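Long-range contacts in tryptophane-5-halogenase (Microbispora sp. ATCC PTA-5024, PDB 5UAO), which probably uses its bound FAD to chlorinate carbon 5 of tryptophan during biosynthesis of the lanthipeptide NAI-107: residues Pro99-Gly104 / Leu170-His175; Gly104-Trp109 / Lys271-Ala276; Gly115-Phe120 / Asn138-Thr143. One frame throughout, in Å; residues are numbered along the deposited sequence.

Interaction 1 of 3, residues Pro99-Gly104 / Leu170-His175; sequences PTWKLG and LPFAYH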
loop_
_atom_site.group_PDB
_atom_site.type_symbol
_atom_site.label_atom_id
_atom_site.label_comp_id
_atom_site.label_asym_id
_atom_site.label_seq_id
_atom_site.Cartn_x
_atom_site.Cartn_y
_atom_site.Cartn_z
ATOM N N PRO A 99 1.287 -16.560 -29.995
ATOM C CA PRO A 99 0.689 -16.707 -28.681
ATOM C C PRO A 99 -0.745 -17.152 -28.790
ATOM O O PRO A 99 -1.390 -16.960 -29.850
ATOM C CB PRO A 99 0.689 -15.287 -28.143
ATOM C CG PRO A 99 0.499 -14.450 -29.429
ATOM C CD PRO A 99 1.419 -15.152 -30.366
ATOM N N THR A 100 -1.231 -17.774 -27.715
ATOM C CA THR A 100 -2.640 -17.899 -27.430
ATOM C C THR A 100 -3.062 -17.037 -26.241
ATOM O O THR A 100 -2.228 -16.357 -25.587
ATOM C CB THR A 100 -3.034 -19.340 -27.140
ATOM O OG1 THR A 100 -2.251 -19.777 -26.072
ATOM C CG2 THR A 100 -2.749 -20.195 -28.328
ATOM N N TRP A 101 -4.356 -17.044 -25.972
ATOM C CA TRP A 101 -4.932 -16.119 -25.078
ATOM C C TRP A 101 -5.371 -16.809 -23.812
ATOM O O TRP A 101 -5.942 -17.914 -23.845
ATOM C CB TRP A 101 -6.127 -15.357 -25.674
ATOM C CG TRP A 101 -5.778 -14.427 -26.787
ATOM C CD1 TRP A 101 -4.565 -13.882 -27.101
ATOM C CD2 TRP A 101 -6.687 -13.999 -27.795
ATOM N NE1 TRP A 101 -4.685 -13.091 -28.281
ATOM C CE2 TRP A 101 -5.975 -13.172 -28.709
ATOM C CE3 TRP A 101 -8.040 -14.240 -28.012
ATOM C CZ2 TRP A 101 -6.607 -12.541 -29.802
ATOM C CZ3 TRP A 101 -8.656 -13.610 -29.084
ATOM C CH2 TRP A 101 -7.928 -12.776 -29.967
ATOM N N LYS A 102 -5.156 -16.093 -22.724
ATOM C CA LYS A 102 -5.527 -16.577 -21.354
ATOM C C LYS A 102 -6.472 -15.552 -20.701
ATOM O O LYS A 102 -6.089 -14.421 -20.443
ATOM C CB LYS A 102 -4.275 -16.776 -20.559
ATOM C CG LYS A 102 -4.520 -17.261 -19.148
ATOM C CD LYS A 102 -3.286 -17.062 -18.278
ATOM C CE LYS A 102 -3.548 -17.493 -16.860
ATOM N NZ LYS A 102 -2.391 -17.114 -16.014
ATOM N N LEU A 103 -7.738 -15.920 -20.568
ATOM C CA LEU A 103 -8.786 -15.111 -19.997
ATOM C C LEU A 103 -8.824 -15.331 -18.486
ATOM O O LEU A 103 -9.452 -14.555 -17.710
ATOM C CB LEU A 103 -10.157 -15.528 -20.576
ATOM C CG LEU A 103 -10.363 -15.300 -22.074
ATOM C CD1 LEU A 103 -11.770 -15.589 -22.502
ATOM C CD2 LEU A 103 -10.018 -13.876 -22.386
ATOM N N GLY A 104 -8.141 -16.381 -18.082
ATOM C CA GLY A 104 -8.033 -16.742 -16.674
ATOM C C GLY A 104 -7.536 -18.161 -16.483
ATOM O O GLY A 104 -6.888 -18.742 -17.359
ATOM N N LEU A 170 -11.344 -5.830 -21.657
ATOM C CA LEU A 170 -11.300 -6.924 -20.664
ATOM C C LEU A 170 -9.853 -7.515 -20.569
ATOM O O LEU A 170 -9.385 -8.189 -21.478
ATOM C CB LEU A 170 -12.258 -8.038 -21.110
ATOM C CG LEU A 170 -13.758 -7.712 -21.307
ATOM C CD1 LEU A 170 -14.527 -8.787 -22.069
ATOM C CD2 LEU A 170 -14.411 -7.522 -19.982
ATOM N N PRO A 171 -9.151 -7.265 -19.469
ATOM C CA PRO A 171 -7.736 -7.686 -19.298
ATOM C C PRO A 171 -7.536 -9.179 -19.547
ATOM O O PRO A 171 -8.396 -9.971 -19.170
ATOM C CB PRO A 171 -7.451 -7.322 -17.869
ATOM C CG PRO A 171 -8.294 -6.105 -17.665
ATOM C CD PRO A 171 -9.601 -6.441 -18.336
ATOM N N PHE A 172 -6.489 -9.508 -20.284
ATOM C CA PHE A 172 -6.161 -10.905 -20.668
ATOM C C PHE A 172 -4.657 -11.012 -20.807
ATOM O O PHE A 172 -3.922 -9.996 -20.886
ATOM C CB PHE A 172 -6.882 -11.319 -21.991
ATOM C CG PHE A 172 -6.279 -10.620 -23.227
ATOM C CD1 PHE A 172 -6.690 -9.328 -23.592
ATOM C CD2 PHE A 172 -5.243 -11.215 -23.928
ATOM C CE1 PHE A 172 -6.076 -8.666 -24.653
ATOM C CE2 PHE A 172 -4.640 -10.584 -25.020
ATOM C CZ PHE A 172 -5.072 -9.298 -25.386
ATOM N N ALA A 173 -4.170 -12.250 -20.911
ATOM C CA ALA A 173 -2.740 -12.516 -20.943
ATOM C C ALA A 173 -2.435 -13.491 -22.054
ATOM O O ALA A 173 -3.321 -13.867 -22.849
ATOM C CB ALA A 173 -2.285 -13.062 -19.619
ATOM N N TYR A 174 -1.149 -13.783 -22.198
ATOM C CA TYR A 174 -0.706 -14.681 -23.221
ATOM C C TYR A 174 -0.306 -16.030 -22.643
ATOM O O TYR A 174 0.255 -16.148 -21.525
ATOM C CB TYR A 174 0.522 -14.141 -23.916
ATOM C CG TYR A 174 0.348 -12.837 -24.713
ATOM C CD1 TYR A 174 -0.733 -12.646 -25.559
ATOM C CD2 TYR A 174 1.343 -11.856 -24.691
ATOM C CE1 TYR A 174 -0.867 -11.471 -26.283
ATOM C CE2 TYR A 174 1.243 -10.687 -25.474
ATOM C CZ TYR A 174 0.117 -10.506 -26.255
ATOM O OH TYR A 174 0.004 -9.352 -27.040
ATOM N N HIS A 175 -0.458 -17.029 -23.476
ATOM C CA HIS A 175 0.346 -18.267 -23.360
ATOM C C HIS A 175 1.349 -18.268 -24.524
ATOM O O HIS A 175 0.987 -17.967 -25.705
ATOM C CB HIS A 175 -0.511 -19.523 -23.495
ATOM C CG HIS A 175 -1.643 -19.654 -22.540
ATOM N ND1 HIS A 175 -2.952 -19.758 -22.967
ATOM C CD2 HIS A 175 -1.684 -19.839 -21.198
ATOM C CE1 HIS A 175 -3.749 -19.908 -21.924
ATOM N NE2 HIS A 175 -2.998 -19.993 -20.845
HETATM O O HOH W 1 -5.296 -20.285 -24.936
#
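The imidazole of H175 is gripped by two side chains of the facing strand, T100 at its rim and K102 over one face. At the rim, H175 ND1 donates to T100 OG1 over 3.2 Å, with the oxygen only 8° out of the ring plane. That hydroxyl also bonds to the carbonyl of P288, and the far nitrogen, NE2, bonds to T274, so the rotation of the imidazole is fixed from two ends. K102 crosses H175 at about a right angle. Its CB sits 3.7 Å from the centroid of the H175 ring, a CH-pi contact, and with CG anti to the backbone N (chi1 180°) the extended chain runs on past the ring. A lysine suits this place because its methylenes can cover an aromatic face while its amine, NZ, reaches the carbonyl of T74 further along.

The two strands form a short antiparallel sheet, in which T100-H175 and K102-A173 are hydrogen-bonded pairs flanking the non-hydrogen-bonded pair W101-Y174. H175 N reaches T100 O at 2.8 Å, and K102 N reaches A173 O at 2.9 Å.

On the W101-Y174 face the aromatic rings take over. F172, just before its strand, turns its edge toward the face of the five-membered ring of W101 in an edge-to-face pair, the centroids of these two rings 5.1 Å apart and their planes at 59°. Y174 approaches differently: its CD1 comes to the edge of the indole, 4.3 Å from W101 CD1. The same CD1 of Y174 meets P99 CB at 4.0 Å. The polar atoms of this apolar group bond elsewhere, W101 NE1 to Y94 and Y174 OH to H83, while helix 505-514 packs against the indole.

Interaction 2 of 3, residues Gly104-Trp109 / Lys271-Ala276; sequences GIRFEW and KPYTTA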
loop_
_atom_site.group_PDB
_atom_site.type_symbol
_atom_site.label_atom_id
_atom_site.label_comp_id
_atom_site.label_asym_id
_atom_site.label_seq_id
_atom_site.Cartn_x
_atom_site.Cartn_y
_atom_site.Cartn_z
ATOM N N GLY A 104 -8.141 -16.381 -18.082
ATOM C CA GLY A 104 -8.033 -16.742 -16.674
ATOM C C GLY A 104 -7.536 -18.161 -16.483
ATOM O O GLY A 104 -6.888 -18.742 -17.359
ATOM N N ILE A 105 -7.777 -18.677 -15.270
ATOM C CA ILE A 105 -7.441 -20.028 -14.921
ATOM C C ILE A 105 -8.739 -20.798 -14.592
ATOM O O ILE A 105 -9.600 -20.330 -13.815
ATOM C CB ILE A 105 -6.521 -20.093 -13.691
ATOM C CG1 ILE A 105 -5.208 -19.365 -13.943
ATOM C CG2 ILE A 105 -6.331 -21.532 -13.285
ATOM C CD1 ILE A 105 -4.289 -19.170 -12.757
ATOM N N ARG A 106 -8.869 -21.952 -15.232
ATOM C CA ARG A 106 -9.845 -22.930 -14.838
ATOM C C ARG A 106 -9.315 -23.890 -13.804
ATOM O O ARG A 106 -8.475 -24.778 -14.105
ATOM C CB ARG A 106 -10.283 -23.726 -16.046
ATOM C CG ARG A 106 -11.439 -24.653 -15.781
ATOM C CD ARG A 106 -11.936 -25.435 -17.006
ATOM N NE ARG A 106 -12.939 -26.319 -16.428
ATOM C CZ ARG A 106 -12.717 -27.563 -15.998
ATOM N NH1 ARG A 106 -11.565 -28.200 -16.211
ATOM N NH2 ARG A 106 -13.697 -28.194 -15.387
ATOM N N PHE A 107 -9.976 -23.887 -12.667
ATOM C CA PHE A 107 -9.544 -24.663 -11.513
ATOM C C PHE A 107 -10.396 -25.934 -11.322
ATOM O O PHE A 107 -11.561 -25.836 -10.894
ATOM C CB PHE A 107 -9.654 -23.786 -10.262
ATOM C CG PHE A 107 -8.492 -22.880 -10.016
ATOM C CD1 PHE A 107 -7.309 -23.395 -9.521
ATOM C CD2 PHE A 107 -8.576 -21.501 -10.258
ATOM C CE1 PHE A 107 -6.206 -22.596 -9.305
ATOM C CE2 PHE A 107 -7.488 -20.695 -10.018
ATOM C CZ PHE A 107 -6.289 -21.238 -9.565
ATOM N N GLU A 108 -9.838 -27.111 -11.656
ATOM C CA GLU A 108 -10.494 -28.382 -11.321
ATOM C C GLU A 108 -9.949 -28.730 -9.923
ATOM O O GLU A 108 -8.927 -29.385 -9.739
ATOM C CB GLU A 108 -10.222 -29.548 -12.256
ATOM C CG GLU A 108 -10.273 -29.242 -13.700
ATOM C CD GLU A 108 -10.164 -30.565 -14.470
ATOM O OE1 GLU A 108 -9.196 -30.729 -15.298
ATOM O OE2 GLU A 108 -10.973 -31.490 -14.121
ATOM N N TRP A 109 -10.659 -28.216 -8.950
ATOM C CA TRP A 109 -10.089 -27.935 -7.670
ATOM C C TRP A 109 -11.214 -27.736 -6.660
ATOM O O TRP A 109 -12.234 -27.130 -6.981
ATOM C CB TRP A 109 -9.331 -26.602 -7.803
ATOM C CG TRP A 109 -8.192 -26.346 -6.826
ATOM C CD1 TRP A 109 -8.273 -25.807 -5.552
ATOM C CD2 TRP A 109 -6.779 -26.513 -7.090
ATOM N NE1 TRP A 109 -6.996 -25.690 -5.010
ATOM C CE2 TRP A 109 -6.074 -26.117 -5.930
ATOM C CE3 TRP A 109 -6.058 -27.009 -8.162
ATOM C CZ2 TRP A 109 -4.698 -26.178 -5.856
ATOM C CZ3 TRP A 109 -4.688 -27.038 -8.100
ATOM C CH2 TRP A 109 -4.009 -26.656 -6.958
ATOM N N LYS A 271 -8.380 -23.857 -25.821
ATOM C CA LYS A 271 -9.026 -23.349 -24.616
ATOM C C LYS A 271 -8.477 -21.956 -24.229
ATOM O O LYS A 271 -7.260 -21.745 -24.222
ATOM C CB LYS A 271 -8.852 -24.344 -23.445
ATOM C CG LYS A 271 -9.583 -25.653 -23.655
ATOM C CD LYS A 271 -9.180 -26.713 -22.619
ATOM C CE LYS A 271 -7.760 -27.228 -22.844
ATOM N NZ LYS A 271 -7.576 -28.222 -23.905
ATOM N N PRO A 272 -9.364 -20.989 -23.971
ATOM C CA PRO A 272 -8.922 -19.610 -23.675
ATOM C C PRO A 272 -8.583 -19.354 -22.216
ATOM O O PRO A 272 -9.011 -18.352 -21.615
ATOM C CB PRO A 272 -10.133 -18.757 -24.130
ATOM C CG PRO A 272 -11.306 -19.635 -23.876
ATOM C CD PRO A 272 -10.821 -21.013 -24.263
ATOM N N TYR A 273 -7.762 -20.234 -21.670
ATOM C CA TYR A 273 -7.400 -20.211 -20.312
ATOM C C TYR A 273 -6.328 -21.292 -20.021
ATOM O O TYR A 273 -6.130 -22.251 -20.770
ATOM C CB TYR A 273 -8.667 -20.385 -19.415
ATOM C CG TYR A 273 -9.510 -21.572 -19.794
ATOM C CD1 TYR A 273 -9.119 -22.892 -19.435
ATOM C CD2 TYR A 273 -10.703 -21.383 -20.463
ATOM C CE1 TYR A 273 -9.892 -23.983 -19.829
ATOM C CE2 TYR A 273 -11.492 -22.442 -20.845
ATOM C CZ TYR A 273 -11.101 -23.717 -20.545
ATOM O OH TYR A 273 -11.892 -24.738 -20.914
ATOM N N THR A 274 -5.674 -21.142 -18.883
ATOM C CA THR A 274 -4.814 -22.166 -18.336
ATOM C C THR A 274 -5.718 -23.051 -17.457
ATOM O O THR A 274 -6.642 -22.542 -16.781
ATOM C CB THR A 274 -3.724 -21.495 -17.489
ATOM O OG1 THR A 274 -2.860 -20.715 -18.326
ATOM C CG2 THR A 274 -2.936 -22.478 -16.759
ATOM N N THR A 275 -5.468 -24.350 -17.425
ATOM C CA THR A 275 -6.234 -25.234 -16.537
ATOM C C THR A 275 -5.281 -25.698 -15.415
ATOM O O THR A 275 -4.083 -25.986 -15.670
ATOM C CB THR A 275 -6.797 -26.434 -17.312
ATOM O OG1 THR A 275 -7.639 -25.965 -18.380
ATOM C CG2 THR A 275 -7.605 -27.389 -16.404
ATOM N N ALA A 276 -5.808 -25.740 -14.202
ATOM C CA ALA A 276 -5.102 -26.278 -13.041
ATOM C C ALA A 276 -5.956 -27.392 -12.489
ATOM O O ALA A 276 -7.085 -27.143 -12.015
ATOM C CB ALA A 276 -4.938 -25.203 -11.993
HETATM O O HOH W 2 -9.585 -27.802 -19.046
#
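A276 is flanked by F107 and I105 where strands 104-108 and 274-279 run parallel in a mixed sheet, joined by four backbone hydrogen bonds. The A276 methyl meets F107 CD1 at 3.9 Å and I105 CG2 at 4.1 Å, with W109 a little further off; a residue this small suits a spot already filled by two aromatic rings. Its backbone is bonded through both polar atoms: A276 N points almost straight at R106 O (2.8 Å, 171° at the hydrogen), and A276 O accepts from E108 N.

On the T275 side of the sheet, R106 and Y273 lie side by side, pointing the same way. R106 CB packs on Y273 CD1 at 3.7 Å, and further out R106 CD reaches CE1 of the same ring. The arginine's extended chain (chi1 -172°) thus gives the phenol an aliphatic flank, while the Y273 hydroxyl bonds to D152. Beyond the ring, R106 NH1 forms a salt bridge with E108 OE1 at 3.6 Å, and that carboxylate is also held by T277 and R316. A water bonded to T275 OG1 at 2.8 Å accepts a weak bond from R106 NH1.

Interaction 3 of 3, residues Gly115-Phe120 / Asn138-Thr143; sequences GFVAPF and NVNEAT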
loop_
_atom_site.group_PDB
_atom_site.type_symbol
_atom_site.label_atom_id
_atom_site.label_comp_id
_atom_site.label_asym_id
_atom_site.label_seq_id
_atom_site.Cartn_x
_atom_site.Cartn_y
_atom_site.Cartn_z
ATOM N N GLY A 115 -15.631 -27.740 -10.492
ATOM C CA GLY A 115 -14.567 -26.768 -10.264
ATOM C C GLY A 115 -15.093 -25.332 -10.340
ATOM O O GLY A 115 -16.294 -25.059 -10.082
ATOM N N PHE A 116 -14.203 -24.400 -10.678
ATOM C CA PHE A 116 -14.573 -22.968 -10.781
ATOM C C PHE A 116 -13.543 -22.307 -11.642
ATOM O O PHE A 116 -12.475 -22.864 -11.883
ATOM C CB PHE A 116 -14.645 -22.204 -9.434
ATOM C CG PHE A 116 -13.386 -22.316 -8.609
ATOM C CD1 PHE A 116 -13.171 -23.458 -7.835
ATOM C CD2 PHE A 116 -12.401 -21.341 -8.637
ATOM C CE1 PHE A 116 -12.022 -23.622 -7.088
ATOM C CE2 PHE A 116 -11.237 -21.491 -7.875
ATOM C CZ PHE A 116 -11.053 -22.614 -7.079
ATOM N N VAL A 117 -13.865 -21.106 -12.078
ATOM C CA VAL A 117 -12.997 -20.349 -12.971
ATOM C C VAL A 117 -12.650 -19.032 -12.324
ATOM O O VAL A 117 -13.444 -18.460 -11.573
ATOM C CB VAL A 117 -13.617 -20.116 -14.394
ATOM C CG1 VAL A 117 -13.831 -21.448 -15.099
ATOM C CG2 VAL A 117 -14.888 -19.321 -14.341
ATOM N N ALA A 118 -11.446 -18.580 -12.619
ATOM C CA ALA A 118 -10.874 -17.390 -12.083
ATOM C C ALA A 118 -10.425 -16.499 -13.231
ATOM O O ALA A 118 -9.344 -16.702 -13.785
ATOM C CB ALA A 118 -9.668 -17.773 -11.232
ATOM N N PRO A 119 -11.172 -15.447 -13.496
ATOM C CA PRO A 119 -10.911 -14.588 -14.618
ATOM C C PRO A 119 -10.062 -13.354 -14.271
ATOM O O PRO A 119 -9.922 -12.995 -13.120
ATOM C CB PRO A 119 -12.329 -14.195 -15.048
ATOM C CG PRO A 119 -12.994 -13.977 -13.743
ATOM C CD PRO A 119 -12.435 -15.052 -12.819
ATOM N N PHE A 120 -9.546 -12.661 -15.283
ATOM C CA PHE A 120 -8.747 -11.449 -15.069
ATOM C C PHE A 120 -9.584 -10.137 -15.009
ATOM O O PHE A 120 -9.022 -9.083 -14.710
ATOM C CB PHE A 120 -7.775 -11.263 -16.235
ATOM C CG PHE A 120 -6.572 -12.171 -16.214
ATOM C CD1 PHE A 120 -5.664 -12.146 -15.129
ATOM C CD2 PHE A 120 -6.288 -12.981 -17.308
ATOM C CE1 PHE A 120 -4.547 -13.000 -15.122
ATOM C CE2 PHE A 120 -5.140 -13.776 -17.345
ATOM C CZ PHE A 120 -4.273 -13.806 -16.254
ATOM N N ASN A 138 -22.336 -21.084 -7.385
ATOM C CA ASN A 138 -20.864 -21.017 -7.646
ATOM C C ASN A 138 -20.479 -19.609 -8.195
ATOM O O ASN A 138 -21.320 -18.706 -8.310
ATOM C CB ASN A 138 -20.577 -22.170 -8.621
ATOM C CG ASN A 138 -19.132 -22.570 -8.697
ATOM O OD1 ASN A 138 -18.247 -21.938 -8.157
ATOM N ND2 ASN A 138 -18.891 -23.674 -9.357
ATOM N N VAL A 139 -19.215 -19.427 -8.563
ATOM C CA VAL A 139 -18.627 -18.145 -8.870
ATOM C C VAL A 139 -18.501 -17.893 -10.354
ATOM O O VAL A 139 -17.888 -16.927 -10.749
ATOM C CB VAL A 139 -17.161 -17.999 -8.264
ATOM C CG1 VAL A 139 -17.214 -17.983 -6.779
ATOM C CG2 VAL A 139 -16.220 -19.125 -8.727
ATOM N N ASN A 140 -19.032 -18.800 -11.165
ATOM C CA ASN A 140 -18.745 -18.859 -12.571
ATOM C C ASN A 140 -19.589 -17.917 -13.394
ATOM O O ASN A 140 -19.396 -17.828 -14.559
ATOM C CB ASN A 140 -18.885 -20.304 -13.074
ATOM C CG ASN A 140 -17.802 -21.205 -12.584
ATOM O OD1 ASN A 140 -16.812 -20.794 -11.971
ATOM N ND2 ASN A 140 -17.927 -22.443 -12.935
ATOM N N GLU A 141 -20.474 -17.170 -12.764
ATOM C CA GLU A 141 -21.131 -16.061 -13.416
ATOM C C GLU A 141 -20.806 -14.739 -12.757
ATOM O O GLU A 141 -21.571 -13.750 -12.912
ATOM C CB GLU A 141 -22.681 -16.322 -13.463
ATOM C CG GLU A 141 -22.991 -17.505 -14.411
ATOM C CD GLU A 141 -24.445 -17.551 -14.894
ATOM O OE1 GLU A 141 -25.294 -16.738 -14.429
ATOM O OE2 GLU A 141 -24.740 -18.408 -15.745
ATOM N N ALA A 142 -19.630 -14.684 -12.105
ATOM C CA ALA A 142 -19.249 -13.495 -11.433
ATOM C C ALA A 142 -18.798 -12.382 -12.369
ATOM O O ALA A 142 -18.847 -11.211 -11.975
ATOM C CB ALA A 142 -18.168 -13.746 -10.424
ATOM N N THR A 143 -18.366 -12.730 -13.564
ATOM C CA THR A 143 -17.914 -11.754 -14.538
ATOM C C THR A 143 -18.200 -12.293 -15.951
ATOM O O THR A 143 -18.520 -13.467 -16.139
ATOM C CB THR A 143 -16.384 -11.437 -14.412
ATOM O OG1 THR A 143 -15.602 -12.471 -15.011
ATOM C CG2 THR A 143 -15.893 -11.200 -12.955
HETATM O O HOH W 3 -15.151 -16.340 -11.161
#
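Strand 116-119, one of the two outermost strands of its mixed sheet within this chain, is met along its outer side by the connection between helices 129-136 and 144-151, and two asparagines of that connection, N138 and N140, bond to the backbone of segment 115-120. N138 ND2 donates to G115 O at 3.0 Å, with the oxygen only 3° out of the amide plane. The same ND2 bonds to the carboxylate of E114. At the other end of the amide, OD1 of N138 accepts from V139 N at 2.7 Å, the donor lying above the carbonyl plane. CG stands opposite the backbone N (chi1 -162°), a setting that extends the amide across to G115, and these bonds hold it against turning. With a leucine in place of N138, G115 O, V139 N and the E114 carboxylate would probably lose this partner, and the turn would be less firmly tied to the residue leading into the strand.

N140 supplies one acceptor, such as a neighbouring strand would offer, to V117 N. Its OD1 accepts at 3.0 Å from V117 N, the donor tilted 30° from the carbonyl plane, and touches V117 CG2 at 3.4 Å. V117 O accepts a hydrogen bond from a water that also donates to V139 O, each bond 2.8 Å long. Apolar contact fills in beside these bonds: V139 CG2 rests on F116 CB at 3.5 Å. Further along the strand, P119, which has no N-H to offer, packs its CG against T143 OG1 at 3.3 Å; that hydroxyl bonds to D121 and to the backbone N of A146. N138 stands just before, and N140 within, the type I beta turn from V139 to A142, which leads into T143, the N-cap of helix 144-151.

In the fold
Interactions 1 and 2 share G104, where strand 100-102 passes into strand 104-108, and their second segments are tied together by H175 NE2 to T274 OG1 at 2.6 Å. Interaction 3 lies on the other side of strand 104-108: strand 116-119 pairs with it through I105 O to A118 N, 2.8 Å, so that strands 116-119, 104-108 and 274-279 follow one another across the sheet, with the 138-143 connection packed on its outer edge. Interaction 1 meets interaction 3 at L103 O to F120 N, 3.1 Å. Towards the flavin, the side chains of K102 and T274 both come within about 7 Å of the bound FAD, which places interactions 1 and 2 beside the cofactor pocket.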